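Local coordinates for protein DNA primase (Aquifex aeolicus, PDB 2AU3) that probably synthesises the short RNA primers that DNA polymerase extends during DNA replication, as a DnaG-type primase with a zinc-binding domain and a Toprim-containing polymerase core, at residues A[242-247]-A[264-269]; A[141-146]-A[230-235]; A[260-265]-A[336-341]. One frame throughout, in Å; residues are numbered along the deposited sequence.

Interaction 1: residues A[242-247]-A[264-269]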
ATOM      1  N   LYS A 242     -10.790   1.434   9.695  1.00 17.19           N
ATOM      2  CA  LYS A 242     -11.365   1.186  11.020  1.00 18.62           C
ATOM      3  C   LYS A 242     -12.332   2.304  11.453  1.00 19.68           C
ATOM      4  O   LYS A 242     -13.471   2.047  11.905  1.00 20.11           O
ATOM      5  CB  LYS A 242     -10.241   1.021  12.056  1.00 19.35           C
ATOM      6  CG  LYS A 242     -10.740   0.932  13.516  1.00 22.07           C
ATOM      7  CD  LYS A 242      -9.610   0.536  14.473  1.00 27.46           C
ATOM      8  CE  LYS A 242     -10.147  -0.214  15.705  1.00 31.95           C
ATOM      9  NZ  LYS A 242      -9.091  -0.386  16.766  1.00 33.85           N
ATOM     10  N   GLU A 243     -11.874   3.543  11.324  1.00 20.38           N
ATOM     11  CA  GLU A 243     -12.665   4.690  11.703  1.00 21.60           C
ATOM     12  C   GLU A 243     -13.968   4.760  10.893  1.00 21.26           C
ATOM     13  O   GLU A 243     -15.030   5.042  11.457  1.00 19.57           O
ATOM     14  CB  GLU A 243     -11.845   5.982  11.533  1.00 22.21           C
ATOM     15  CG  GLU A 243     -12.556   7.247  12.007  1.00 29.68           C
ATOM     16  CD  GLU A 243     -13.581   7.762  11.001  1.00 41.18           C
ATOM     17  OE1 GLU A 243     -13.402   7.502   9.789  1.00 47.71           O
ATOM     18  OE2 GLU A 243     -14.564   8.428  11.421  1.00 45.20           O
ATOM     19  N   GLU A 244     -13.877   4.562   9.575  1.00 20.11           N
ATOM     20  CA  GLU A 244     -15.060   4.722   8.697  1.00 20.86           C
ATOM     21  C   GLU A 244     -15.987   3.498   8.633  1.00 20.38           C
ATOM     22  O   GLU A 244     -17.174   3.627   8.335  1.00 20.31           O
ATOM     23  CB  GLU A 244     -14.655   5.192   7.295  1.00 21.40           C
ATOM     24  CG  GLU A 244     -13.975   6.563   7.326  1.00 23.88           C
ATOM     25  CD  GLU A 244     -13.527   7.055   5.963  1.00 31.28           C
ATOM     26  OE1 GLU A 244     -12.286   7.139   5.729  1.00 32.14           O
ATOM     27  OE2 GLU A 244     -14.410   7.393   5.139  1.00 33.76           O
ATOM     28  N   GLY A 245     -15.466   2.336   8.982  1.00 19.02           N
ATOM     29  CA  GLY A 245     -16.286   1.136   9.013  1.00 20.05           C
ATOM     30  C   GLY A 245     -16.409   0.467   7.657  1.00 18.91           C
ATOM     31  O   GLY A 245     -17.195  -0.472   7.499  1.00 20.63           O
ATOM     32  N   PHE A 246     -15.621   0.917   6.683  1.00 17.47           N
ATOM     33  CA  PHE A 246     -15.556   0.225   5.395  1.00 16.91           C
ATOM     34  C   PHE A 246     -14.245   0.539   4.684  1.00 16.57           C
ATOM     35  O   PHE A 246     -13.529   1.482   5.068  1.00 16.74           O
ATOM     36  CB  PHE A 246     -16.772   0.573   4.510  1.00 16.76           C
ATOM     37  CG  PHE A 246     -16.787   2.012   4.008  1.00 20.17           C
ATOM     38  CD1 PHE A 246     -16.345   2.317   2.715  1.00 19.03           C
ATOM     39  CD2 PHE A 246     -17.263   3.054   4.818  1.00 20.91           C
ATOM     40  CE1 PHE A 246     -16.357   3.624   2.239  1.00 21.05           C
ATOM     41  CE2 PHE A 246     -17.283   4.387   4.347  1.00 20.08           C
ATOM     42  CZ  PHE A 246     -16.820   4.670   3.052  1.00 23.15           C
ATOM     43  N   ALA A 247     -13.945  -0.236   3.650  1.00 14.99           N
ATOM     44  CA  ALA A 247     -12.791   0.009   2.819  1.00 15.40           C
ATOM     45  C   ALA A 247     -13.293   0.225   1.401  1.00 14.67           C
ATOM     46  O   ALA A 247     -14.343  -0.296   1.035  1.00 15.08           O
ATOM     47  CB  ALA A 247     -11.833  -1.196   2.860  1.00 14.02           C
ATOM     48  N   ILE A 264      -9.553  10.716   0.167  1.00 17.21           N
ATOM     49  CA  ILE A 264     -10.338   9.510   0.351  1.00 14.69           C
ATOM     50  C   ILE A 264      -9.317   8.443   0.726  1.00 14.76           C
ATOM     51  O   ILE A 264      -8.587   7.954  -0.139  1.00 15.11           O
ATOM     52  CB  ILE A 264     -11.065   9.151  -0.954  1.00 15.75           C
ATOM     53  CG1 ILE A 264     -12.203  10.134  -1.211  1.00 14.32           C
ATOM     54  CG2 ILE A 264     -11.723   7.754  -0.849  1.00 12.78           C
ATOM     55  CD1 ILE A 264     -12.820   9.976  -2.609  1.00 15.29           C
ATOM     56  N   ARG A 265      -9.228   8.112   2.008  1.00 11.52           N
ATOM     57  CA  ARG A 265      -8.009   7.461   2.492  1.00 13.07           C
ATOM     58  C   ARG A 265      -8.211   6.023   2.975  1.00 13.03           C
ATOM     59  O   ARG A 265      -7.242   5.342   3.329  1.00 12.29           O
ATOM     60  CB  ARG A 265      -7.401   8.290   3.609  1.00 12.35           C
ATOM     61  CG  ARG A 265      -6.947   9.698   3.199  1.00 16.22           C
ATOM     62  CD  ARG A 265      -6.407  10.443   4.396  1.00 20.75           C
ATOM     63  NE  ARG A 265      -5.942  11.792   4.094  1.00 22.99           N
ATOM     64  CZ  ARG A 265      -6.544  12.881   4.517  1.00 23.16           C
ATOM     65  NH1 ARG A 265      -7.657  12.788   5.225  1.00 24.22           N
ATOM     66  NH2 ARG A 265      -6.027  14.071   4.243  1.00 25.98           N
ATOM     67  N   ASN A 266      -9.469   5.565   2.985  1.00 13.26           N
ATOM     68  CA  ASN A 266      -9.748   4.203   3.455  1.00 13.57           C
ATOM     69  C   ASN A 266      -9.794   3.280   2.244  1.00 13.43           C
ATOM     70  O   ASN A 266     -10.783   2.641   1.999  1.00 15.50           O
ATOM     71  CB  ASN A 266     -11.075   4.158   4.247  1.00 13.85           C
ATOM     72  CG  ASN A 266     -12.271   4.686   3.428  1.00 14.14           C
ATOM     73  OD1 ASN A 266     -12.124   5.612   2.632  1.00 14.84           O
ATOM     74  ND2 ASN A 266     -13.445   4.108   3.646  1.00 15.13           N
ATOM     75  N   VAL A 267      -8.689   3.235   1.510  1.00 13.89           N
ATOM     76  CA  VAL A 267      -8.594   2.659   0.153  1.00 13.62           C
ATOM     77  C   VAL A 267      -7.425   1.686   0.109  1.00 14.03           C
ATOM     78  O   VAL A 267      -6.325   2.010   0.621  1.00 12.56           O
ATOM     79  CB  VAL A 267      -8.286   3.768  -0.907  1.00 13.54           C
ATOM     80  CG1 VAL A 267      -8.347   3.191  -2.364  1.00 14.07           C
ATOM     81  CG2 VAL A 267      -9.269   4.930  -0.787  1.00 15.46           C
ATOM     82  N   VAL A 268      -7.635   0.533  -0.563  1.00 14.10           N
ATOM     83  CA  VAL A 268      -6.596  -0.471  -0.808  1.00 14.12           C
ATOM     84  C   VAL A 268      -6.664  -0.900  -2.258  1.00 15.48           C
ATOM     85  O   VAL A 268      -7.645  -0.638  -2.938  1.00 15.07           O
ATOM     86  CB  VAL A 268      -6.792  -1.762   0.058  1.00 13.14           C
ATOM     87  CG1 VAL A 268      -6.363  -1.490   1.519  1.00 15.08           C
ATOM     88  CG2 VAL A 268      -8.240  -2.214   0.032  1.00 12.59           C
ATOM     89  N   ALA A 269      -5.613  -1.558  -2.732  1.00 15.19           N
ATOM     90  CA  ALA A 269      -5.621  -2.089  -4.087  1.00 16.43           C
ATOM     91  C   ALA A 269      -4.839  -3.393  -4.129  1.00 18.15           C
ATOM     92  O   ALA A 269      -3.903  -3.565  -3.336  1.00 17.45           O
ATOM     93  CB  ALA A 269      -5.015  -1.070  -5.046  1.00 16.23           C
TER
HETATM   94  O   HOH W   1     -11.081   8.896   3.918  1.00 30.58           O
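Asn266 carries most of this contact, its amide set between the carboxylate of Glu244 and the ring and carbonyl O of Phe246. Asn266 CG lies between its own backbone N and carbonyl carbon (chi1 57°), which turns the amide to both partners. Its ND2 donates to Phe246 O at 3.0 Å, nearly straight (160°), with the nitrogen above the carbonyl plane. The same ND2 sits 3.3 Å from Phe246 CE1, over one face of the ring and toward its rim, with ring and amide almost perpendicular. Glu244 reaches across on an extended chain and stacks its carboxylate on the amide, the planes 29° apart and Glu244 OE1 3.4 Å from Asn266 CG. A water bonded to Glu244 OE1 and Arg265 N bridges the segments. In the Toprim fold the contact lies where the parallel strands 247-249 and 267-270 begin, with helix 253-261 between them in a beta-alpha-beta crossover. Asn266, centre of an inverse gamma turn, bonds through its backbone to Ile248, while its O receives a CA-H...O contact from Ala247 CA at 3.4 Å. With an alanine here, Phe246 O is likely to lose its donor and the Glu244 carboxylate the flat amide it stacks on. Phe246 also meets the ring of Tyr291.

Interaction 2: residues A[141-146]-A[230-235]; sequences RKFDLG and NLFGLY
Phe143 and Phe232 bring together two turns of the primase core: the Schellman motif that ends helix 137-142 and the type II beta turn from Leu231 to Leu234 that leads into helix 234-244. The tight part of the contact is small and wholly apolar. Phe143 CD1 lies 3.8 Å from Phe232 CZ, and the ring centroids are 5.7 Å apart with planes at 40°, an oblique meeting of the two rings. Phe232 holds its CG opposite the backbone N (chi1 -174°), which sends the ring out from the turn so that CZ, its far end, does the touching. Phe143 offers one flank of its ring, CD1 and CE1.

Around this pair the packing is completed by other parts of the chain: Phe143 also lies against Leu256 and Leu257 of helix 253-261 and meets Phe260 edge-to-face, while Phe232 touches Tyr253, Ile191 and Leu271. The polar side of the first turn is quite different. Asp144, with the positive phi of the Schellman motif, spends its carboxylate on salt bridges to Lys57, Arg117 and Lys194 and has no contact with 230-235. No hydrogen bond spans the two segments, and the partly exposed Lys142 and Tyr235 mark the looser side, each side chain staying more than 6 Å from the opposing segment. In the second turn Gly233 takes the corner with phi 87°, a backbone shape in which any CB would collide with the carbonyl O of Phe232, and it also occupies the N-cap position of helix 234-244. Lacking a side chain, it meets the aromatic ring more loosely than Phe232 does: Gly233 CA sits near the plane of the Phe143 ring, at its edge, 4.2 Å from Phe143 CE1.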
ATOM      1  N   ARG A 141       4.989  12.063  -1.105  1.00 16.73           N
ATOM      2  CA  ARG A 141       5.883  11.954   0.043  1.00 17.73           C
ATOM      3  C   ARG A 141       5.436  10.949   1.108  1.00 17.51           C
ATOM      4  O   ARG A 141       6.269  10.190   1.633  1.00 16.93           O
ATOM      5  CB  ARG A 141       6.062  13.309   0.694  1.00 17.79           C
ATOM      6  CG  ARG A 141       6.883  14.266  -0.172  1.00 20.87           C
ATOM      7  CD  ARG A 141       7.203  15.570   0.512  1.00 25.83           C
ATOM      8  NE  ARG A 141       6.009  16.340   0.854  1.00 31.28           N
ATOM      9  CZ  ARG A 141       5.568  17.414   0.182  1.00 32.15           C
ATOM     10  NH1 ARG A 141       6.205  17.848  -0.911  1.00 34.10           N
ATOM     11  NH2 ARG A 141       4.476  18.038   0.599  1.00 30.47           N
ATOM     12  N   LYS A 142       4.133  10.950   1.424  1.00 16.66           N
ATOM     13  CA  LYS A 142       3.586   9.970   2.364  1.00 15.79           C
ATOM     14  C   LYS A 142       3.872   8.543   1.934  1.00 14.86           C
ATOM     15  O   LYS A 142       4.221   7.689   2.775  1.00 14.36           O
ATOM     16  CB  LYS A 142       2.078  10.134   2.538  1.00 16.00           C
ATOM     17  CG  LYS A 142       1.473   9.106   3.508  1.00 15.29           C
ATOM     18  CD  LYS A 142      -0.024   9.336   3.623  1.00 18.47           C
ATOM     19  CE  LYS A 142      -0.660   8.379   4.617  1.00 21.43           C
ATOM     20  NZ  LYS A 142      -0.094   8.459   5.986  1.00 19.04           N
ATOM     21  N   PHE A 143       3.671   8.289   0.640  1.00 13.91           N
ATOM     22  CA  PHE A 143       3.809   6.958   0.065  1.00 14.79           C
ATOM     23  C   PHE A 143       5.231   6.636  -0.402  1.00 15.35           C
ATOM     24  O   PHE A 143       5.477   5.543  -0.914  1.00 14.51           O
ATOM     25  CB  PHE A 143       2.808   6.743  -1.082  1.00 13.76           C
ATOM     26  CG  PHE A 143       1.423   6.386  -0.603  1.00 13.44           C
ATOM     27  CD1 PHE A 143       1.016   5.044  -0.507  1.00 14.02           C
ATOM     28  CD2 PHE A 143       0.562   7.363  -0.185  1.00 13.29           C
ATOM     29  CE1 PHE A 143      -0.276   4.709  -0.037  1.00 12.24           C
ATOM     30  CE2 PHE A 143      -0.730   7.035   0.286  1.00 14.95           C
ATOM     31  CZ  PHE A 143      -1.139   5.670   0.342  1.00 14.47           C
ATOM     32  N   ASP A 144       6.153   7.578  -0.196  1.00 14.31           N
ATOM     33  CA  ASP A 144       7.579   7.341  -0.450  1.00 15.82           C
ATOM     34  C   ASP A 144       7.861   7.055  -1.945  1.00 14.90           C
ATOM     35  O   ASP A 144       8.766   6.303  -2.293  1.00 16.13           O
ATOM     36  CB  ASP A 144       8.142   6.231   0.478  1.00 15.67           C
ATOM     37  CG  ASP A 144       8.120   6.634   1.944  1.00 19.02           C
ATOM     38  OD1 ASP A 144       7.687   5.828   2.792  1.00 23.08           O
ATOM     39  OD2 ASP A 144       8.498   7.763   2.347  1.00 22.92           O
ATOM     40  N   LEU A 145       7.108   7.716  -2.814  1.00 14.94           N
ATOM     41  CA  LEU A 145       7.336   7.602  -4.249  1.00 14.44           C
ATOM     42  C   LEU A 145       8.746   7.958  -4.608  1.00 15.20           C
ATOM     43  O   LEU A 145       9.360   8.898  -4.017  1.00 14.80           O
ATOM     44  CB  LEU A 145       6.360   8.453  -5.047  1.00 13.95           C
ATOM     45  CG  LEU A 145       4.879   8.138  -4.833  1.00 14.60           C
ATOM     46  CD1 LEU A 145       4.145   8.640  -6.036  1.00 19.02           C
ATOM     47  CD2 LEU A 145       4.558   6.689  -4.587  1.00 18.55           C
ATOM     48  N   GLY A 146       9.264   7.233  -5.598  1.00 14.07           N
ATOM     49  CA  GLY A 146      10.617   7.469  -6.031  1.00 14.57           C
ATOM     50  C   GLY A 146      10.832   7.371  -7.524  1.00 15.48           C
ATOM     51  O   GLY A 146       9.876   7.344  -8.327  1.00 16.87           O
ATOM     52  N   ASN A 230      -0.369  -9.463  -0.060  1.00 20.78           N
ATOM     53  CA  ASN A 230      -0.286  -8.076   0.410  1.00 19.93           C
ATOM     54  C   ASN A 230      -1.246  -7.152  -0.342  1.00 18.38           C
ATOM     55  O   ASN A 230      -1.582  -7.410  -1.495  1.00 17.49           O
ATOM     56  CB  ASN A 230       1.151  -7.561   0.258  1.00 19.79           C
ATOM     57  CG  ASN A 230       2.108  -8.198   1.248  1.00 23.70           C
ATOM     58  OD1 ASN A 230       2.198  -7.758   2.387  1.00 22.23           O
ATOM     59  ND2 ASN A 230       2.810  -9.260   0.822  1.00 23.38           N
ATOM     60  N   LEU A 231      -1.671  -6.070   0.309  1.00 17.49           N
ATOM     61  CA  LEU A 231      -2.485  -5.071  -0.367  1.00 17.89           C
ATOM     62  C   LEU A 231      -1.765  -3.741  -0.359  1.00 18.31           C
ATOM     63  O   LEU A 231      -1.336  -3.263   0.706  1.00 19.40           O
ATOM     64  CB  LEU A 231      -3.872  -4.908   0.299  1.00 17.51           C
ATOM     65  CG  LEU A 231      -4.903  -6.013   0.037  1.00 18.61           C
ATOM     66  CD1 LEU A 231      -5.984  -5.987   1.101  1.00 21.09           C
ATOM     67  CD2 LEU A 231      -5.513  -5.874  -1.353  1.00 17.50           C
ATOM     68  N   PHE A 232      -1.646  -3.133  -1.531  1.00 17.16           N
ATOM     69  CA  PHE A 232      -1.129  -1.782  -1.596  1.00 16.95           C
ATOM     70  C   PHE A 232      -2.015  -0.840  -0.792  1.00 17.03           C
ATOM     71  O   PHE A 232      -3.257  -0.852  -0.937  1.00 15.70           O
ATOM     72  CB  PHE A 232      -1.062  -1.284  -3.035  1.00 16.13           C
ATOM     73  CG  PHE A 232      -0.389   0.067  -3.166  1.00 18.32           C
ATOM     74  CD1 PHE A 232       0.955   0.215  -2.821  1.00 19.32           C
ATOM     75  CD2 PHE A 232      -1.090   1.175  -3.628  1.00 17.65           C
ATOM     76  CE1 PHE A 232       1.592   1.460  -2.933  1.00 19.71           C
ATOM     77  CE2 PHE A 232      -0.463   2.433  -3.752  1.00 20.41           C
ATOM     78  CZ  PHE A 232       0.866   2.574  -3.397  1.00 19.80           C
ATOM     79  N   GLY A 233      -1.375   0.002   0.017  1.00 16.16           N
ATOM     80  CA  GLY A 233      -2.068   1.016   0.770  1.00 16.72           C
ATOM     81  C   GLY A 233      -2.613   0.577   2.123  1.00 17.09           C
ATOM     82  O   GLY A 233      -3.086   1.410   2.886  1.00 17.30           O
ATOM     83  N   LEU A 234      -2.564  -0.714   2.441  1.00 16.61           N
ATOM     84  CA  LEU A 234      -3.125  -1.159   3.713  1.00 17.45           C
ATOM     85  C   LEU A 234      -2.523  -0.440   4.935  1.00 17.24           C
ATOM     86  O   LEU A 234      -3.258   0.036   5.811  1.00 16.19           O
ATOM     87  CB  LEU A 234      -3.060  -2.679   3.856  1.00 17.92           C
ATOM     88  CG  LEU A 234      -3.831  -3.317   4.989  1.00 20.03           C
ATOM     89  CD1 LEU A 234      -5.338  -2.977   4.912  1.00 20.78           C
ATOM     90  CD2 LEU A 234      -3.606  -4.826   4.896  1.00 24.09           C
ATOM     91  N   TYR A 235      -1.200  -0.305   4.958  1.00 16.32           N
ATOM     92  CA  TYR A 235      -0.527   0.349   6.061  1.00 16.76           C
ATOM     93  C   TYR A 235      -1.049   1.793   6.202  1.00 17.05           C
ATOM     94  O   TYR A 235      -1.379   2.262   7.296  1.00 16.51           O
ATOM     95  CB  TYR A 235       0.982   0.368   5.818  1.00 16.71           C
ATOM     96  CG  TYR A 235       1.720   1.278   6.772  1.00 17.83           C
ATOM     97  CD1 TYR A 235       2.318   2.453   6.321  1.00 17.95           C
ATOM     98  CD2 TYR A 235       1.827   0.954   8.140  1.00 15.65           C
ATOM     99  CE1 TYR A 235       3.025   3.282   7.206  1.00 19.92           C
ATOM    100  CE2 TYR A 235       2.527   1.750   9.025  1.00 17.02           C
ATOM    101  CZ  TYR A 235       3.104   2.927   8.559  1.00 21.89           C
ATOM    102  OH  TYR A 235       3.794   3.748   9.431  1.00 25.18           O
TER

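Interaction 3: residues A[260-265]-A[336-341]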
ATOM      1  N   PHE A 260      -6.417   8.986  -2.509  1.00 15.25           N
ATOM      2  CA  PHE A 260      -5.696   9.544  -1.341  1.00 15.63           C
ATOM      3  C   PHE A 260      -5.346  11.033  -1.561  1.00 15.57           C
ATOM      4  O   PHE A 260      -5.422  11.832  -0.626  1.00 16.21           O
ATOM      5  CB  PHE A 260      -4.394   8.792  -1.097  1.00 16.06           C
ATOM      6  CG  PHE A 260      -4.349   8.070   0.189  1.00 19.91           C
ATOM      7  CD1 PHE A 260      -4.791   6.756   0.262  1.00 22.65           C
ATOM      8  CD2 PHE A 260      -3.886   8.691   1.328  1.00 21.80           C
ATOM      9  CE1 PHE A 260      -4.760   6.093   1.474  1.00 24.10           C
ATOM     10  CE2 PHE A 260      -3.845   8.022   2.532  1.00 22.84           C
ATOM     11  CZ  PHE A 260      -4.279   6.718   2.592  1.00 18.89           C
ATOM     12  N   SER A 261      -4.956  11.391  -2.777  1.00 15.91           N
ATOM     13  CA  SER A 261      -4.734  12.800  -3.143  1.00 16.98           C
ATOM     14  C   SER A 261      -5.975  13.646  -2.928  1.00 18.33           C
ATOM     15  O   SER A 261      -5.885  14.851  -2.687  1.00 19.05           O
ATOM     16  CB  SER A 261      -4.255  12.916  -4.594  1.00 18.10           C
ATOM     17  OG  SER A 261      -2.961  12.336  -4.754  1.00 19.68           O
ATOM     18  N   GLU A 262      -7.144  13.024  -3.000  1.00 17.91           N
ATOM     19  CA  GLU A 262      -8.384  13.770  -2.875  1.00 18.61           C
ATOM     20  C   GLU A 262      -8.981  13.610  -1.479  1.00 19.34           C
ATOM     21  O   GLU A 262     -10.135  13.963  -1.250  1.00 21.22           O
ATOM     22  CB  GLU A 262      -9.380  13.304  -3.951  1.00 19.61           C
ATOM     23  CG  GLU A 262      -8.884  13.455  -5.394  1.00 19.75           C
ATOM     24  CD  GLU A 262      -8.682  14.904  -5.832  1.00 25.56           C
ATOM     25  OE1 GLU A 262      -9.216  15.807  -5.165  1.00 25.02           O
ATOM     26  OE2 GLU A 262      -7.970  15.139  -6.851  1.00 26.90           O
ATOM     27  N   GLY A 263      -8.190  13.076  -0.545  1.00 18.29           N
ATOM     28  CA  GLY A 263      -8.633  12.884   0.829  1.00 18.97           C
ATOM     29  C   GLY A 263      -9.558  11.678   1.072  1.00 18.19           C
ATOM     30  O   GLY A 263     -10.273  11.621   2.067  1.00 20.00           O
ATOM     31  N   ILE A 264      -9.553  10.716   0.167  1.00 17.21           N
ATOM     32  CA  ILE A 264     -10.338   9.510   0.351  1.00 14.69           C
ATOM     33  C   ILE A 264      -9.317   8.443   0.726  1.00 14.76           C
ATOM     34  O   ILE A 264      -8.587   7.954  -0.139  1.00 15.11           O
ATOM     35  CB  ILE A 264     -11.065   9.151  -0.954  1.00 15.75           C
ATOM     36  CG1 ILE A 264     -12.203  10.134  -1.211  1.00 14.32           C
ATOM     37  CG2 ILE A 264     -11.723   7.754  -0.849  1.00 12.78           C
ATOM     38  CD1 ILE A 264     -12.820   9.976  -2.609  1.00 15.29           C
ATOM     39  N   ARG A 265      -9.228   8.112   2.008  1.00 11.52           N
ATOM     40  CA  ARG A 265      -8.009   7.461   2.492  1.00 13.07           C
ATOM     41  C   ARG A 265      -8.211   6.023   2.975  1.00 13.03           C
ATOM     42  O   ARG A 265      -7.242   5.342   3.329  1.00 12.29           O
ATOM     43  CB  ARG A 265      -7.401   8.290   3.609  1.00 12.35           C
ATOM     44  CG  ARG A 265      -6.947   9.698   3.199  1.00 16.22           C
ATOM     45  CD  ARG A 265      -6.407  10.443   4.396  1.00 20.75           C
ATOM     46  NE  ARG A 265      -5.942  11.792   4.094  1.00 22.99           N
ATOM     47  CZ  ARG A 265      -6.544  12.881   4.517  1.00 23.16           C
ATOM     48  NH1 ARG A 265      -7.657  12.788   5.225  1.00 24.22           N
ATOM     49  NH2 ARG A 265      -6.027  14.071   4.243  1.00 25.98           N
ATOM     50  N   PHE A 336     -16.097  15.595 -12.266  1.00 15.89           N
ATOM     51  CA  PHE A 336     -17.179  15.799 -11.300  1.00 16.64           C
ATOM     52  C   PHE A 336     -16.722  16.211  -9.887  1.00 16.15           C
ATOM     53  O   PHE A 336     -17.527  16.664  -9.083  1.00 16.83           O
ATOM     54  CB  PHE A 336     -18.051  14.536 -11.256  1.00 16.69           C
ATOM     55  CG  PHE A 336     -18.604  14.133 -12.623  1.00 17.28           C
ATOM     56  CD1 PHE A 336     -19.571  14.914 -13.240  1.00 17.28           C
ATOM     57  CD2 PHE A 336     -18.144  12.985 -13.281  1.00 19.07           C
ATOM     58  CE1 PHE A 336     -20.095  14.559 -14.497  1.00 17.71           C
ATOM     59  CE2 PHE A 336     -18.667  12.605 -14.530  1.00 18.43           C
ATOM     60  CZ  PHE A 336     -19.657  13.414 -15.141  1.00 18.17           C
ATOM     61  N   GLY A 337     -15.446  16.031  -9.578  1.00 16.12           N
ATOM     62  CA  GLY A 337     -14.920  16.438  -8.264  1.00 16.53           C
ATOM     63  C   GLY A 337     -14.936  15.327  -7.216  1.00 17.14           C
ATOM     64  O   GLY A 337     -15.787  14.424  -7.247  1.00 16.28           O
ATOM     65  N   LYS A 338     -14.000  15.413  -6.270  1.00 17.25           N
ATOM     66  CA  LYS A 338     -13.859  14.420  -5.208  1.00 17.32           C
ATOM     67  C   LYS A 338     -15.123  14.191  -4.403  1.00 16.98           C
ATOM     68  O   LYS A 338     -15.366  13.100  -3.948  1.00 16.50           O
ATOM     69  CB  LYS A 338     -12.686  14.809  -4.259  1.00 18.49           C
ATOM     70  CG  LYS A 338     -12.958  16.048  -3.420  1.00 17.30           C
ATOM     71  CD  LYS A 338     -11.770  16.443  -2.536  1.00 27.15           C
ATOM     72  CE  LYS A 338     -11.924  17.860  -1.961  1.00 28.92           C
ATOM     73  NZ  LYS A 338     -10.586  18.532  -1.796  1.00 31.63           N
ATOM     74  N   GLU A 339     -15.924  15.229  -4.195  1.00 18.79           N
ATOM     75  CA  GLU A 339     -17.084  15.084  -3.327  1.00 19.54           C
ATOM     76  C   GLU A 339     -18.176  14.263  -4.013  1.00 19.07           C
ATOM     77  O   GLU A 339     -18.830  13.435  -3.379  1.00 17.68           O
ATOM     78  CB  GLU A 339     -17.593  16.450  -2.848  1.00 20.63           C
ATOM     79  CG  GLU A 339     -18.718  16.357  -1.813  1.00 25.50           C
ATOM     80  CD  GLU A 339     -18.388  15.442  -0.632  1.00 27.30           C
ATOM     81  OE1 GLU A 339     -17.277  15.575  -0.035  1.00 29.81           O
ATOM     82  OE2 GLU A 339     -19.244  14.592  -0.305  1.00 28.39           O
ATOM     83  N   GLU A 340     -18.357  14.469  -5.319  1.00 18.56           N
ATOM     84  CA  GLU A 340     -19.280  13.634  -6.068  1.00 17.80           C
ATOM     85  C   GLU A 340     -18.861  12.164  -6.050  1.00 17.02           C
ATOM     86  O   GLU A 340     -19.710  11.302  -6.007  1.00 17.59           O
ATOM     87  CB  GLU A 340     -19.442  14.121  -7.505  1.00 19.18           C
ATOM     88  CG  GLU A 340     -20.692  13.582  -8.214  1.00 19.78           C
ATOM     89  CD  GLU A 340     -21.955  13.660  -7.357  1.00 21.52           C
ATOM     90  OE1 GLU A 340     -22.147  14.654  -6.632  1.00 22.52           O
ATOM     91  OE2 GLU A 340     -22.757  12.719  -7.397  1.00 22.15           O
ATOM     92  N   LEU A 341     -17.556  11.870  -6.082  1.00 16.15           N
ATOM     93  CA  LEU A 341     -17.143  10.470  -5.991  1.00 15.66           C
ATOM     94  C   LEU A 341     -17.525   9.877  -4.620  1.00 15.71           C
ATOM     95  O   LEU A 341     -18.013   8.756  -4.538  1.00 16.25           O
ATOM     96  CB  LEU A 341     -15.648  10.297  -6.269  1.00 14.48           C
ATOM     97  CG  LEU A 341     -15.133   8.871  -6.140  1.00 14.03           C
ATOM     98  CD1 LEU A 341     -15.893   7.937  -7.115  1.00 11.93           C
ATOM     99  CD2 LEU A 341     -13.584   8.757  -6.347  1.00 15.81           C
TER
HETATM  100  O   HOH W   2     -11.930  17.247  -6.643  1.00 19.61           O
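Lys338 crosses Glu262 obliquely where the Schellman motif closing helix 253-261 of the Toprim domain meets the first turn of helix 338-347. Gly263 has positive phi, and the motif is closed by Gly263 N to Phe260 O and Ile264 N to Leu259 O. The lysine starts against the glutamate: Lys338 CB is 3.6 Å from Glu262 CB, with Glu262 OE1 just beyond. Its CG is wedged between the backbone N and carbonyl carbon (chi1 69°), and from there the chain runs past the turn. Lys338 CG passes Glu262 O at 4.1 Å. Lys338 CD touches two oxygens, Glu262 O at 3.2 Å and Glu262 OE1 at 3.7 Å. At the tip, after a bend at chi4, Lys338 NZ remains 4.5 Å from Glu262 OE1, opposite charges near each other but short of a salt bridge. The firmer partner of the glutamate is Arg258, which pairs with OE2. A water accepts from Lys338 N at 2.8 Å and gives a weak bond to Glu262 OE1, linking the backbone of the new helix to the carboxylate. Next to this polar pairing the contact turns apolar and buried: Ile264, its CG1 branch extended, puts CD1 4.0 Å from Leu341 CD2.

Overall arrangement
The three contacts lie about 13 to 18 Å apart, centre to centre. Interactions 1 and 2, with centres about 14 Å apart, meet in the mixed sheet that holds the Toprim strands, where strands 231-232 and 267-270 are antiparallel neighbours and Ala269 N probably bonds to Phe232 O at 3.0 Å. Interactions 1 and 3 share Ile264 and Arg265, which link helix 253-261 to strand 267-270. Phe260, in the 260-265 segment, touches interaction 2 directly: Phe260 CD2 is 3.7 Å from Phe143 CE2. Interaction 1 lies away from the annotated sites, whereas interactions 2 and 3 approach the predicted magnesium ligands, the side chain of Phe232 about 10 Å from that of Glu251 and that of Leu341 about 10 Å from that of Asp295.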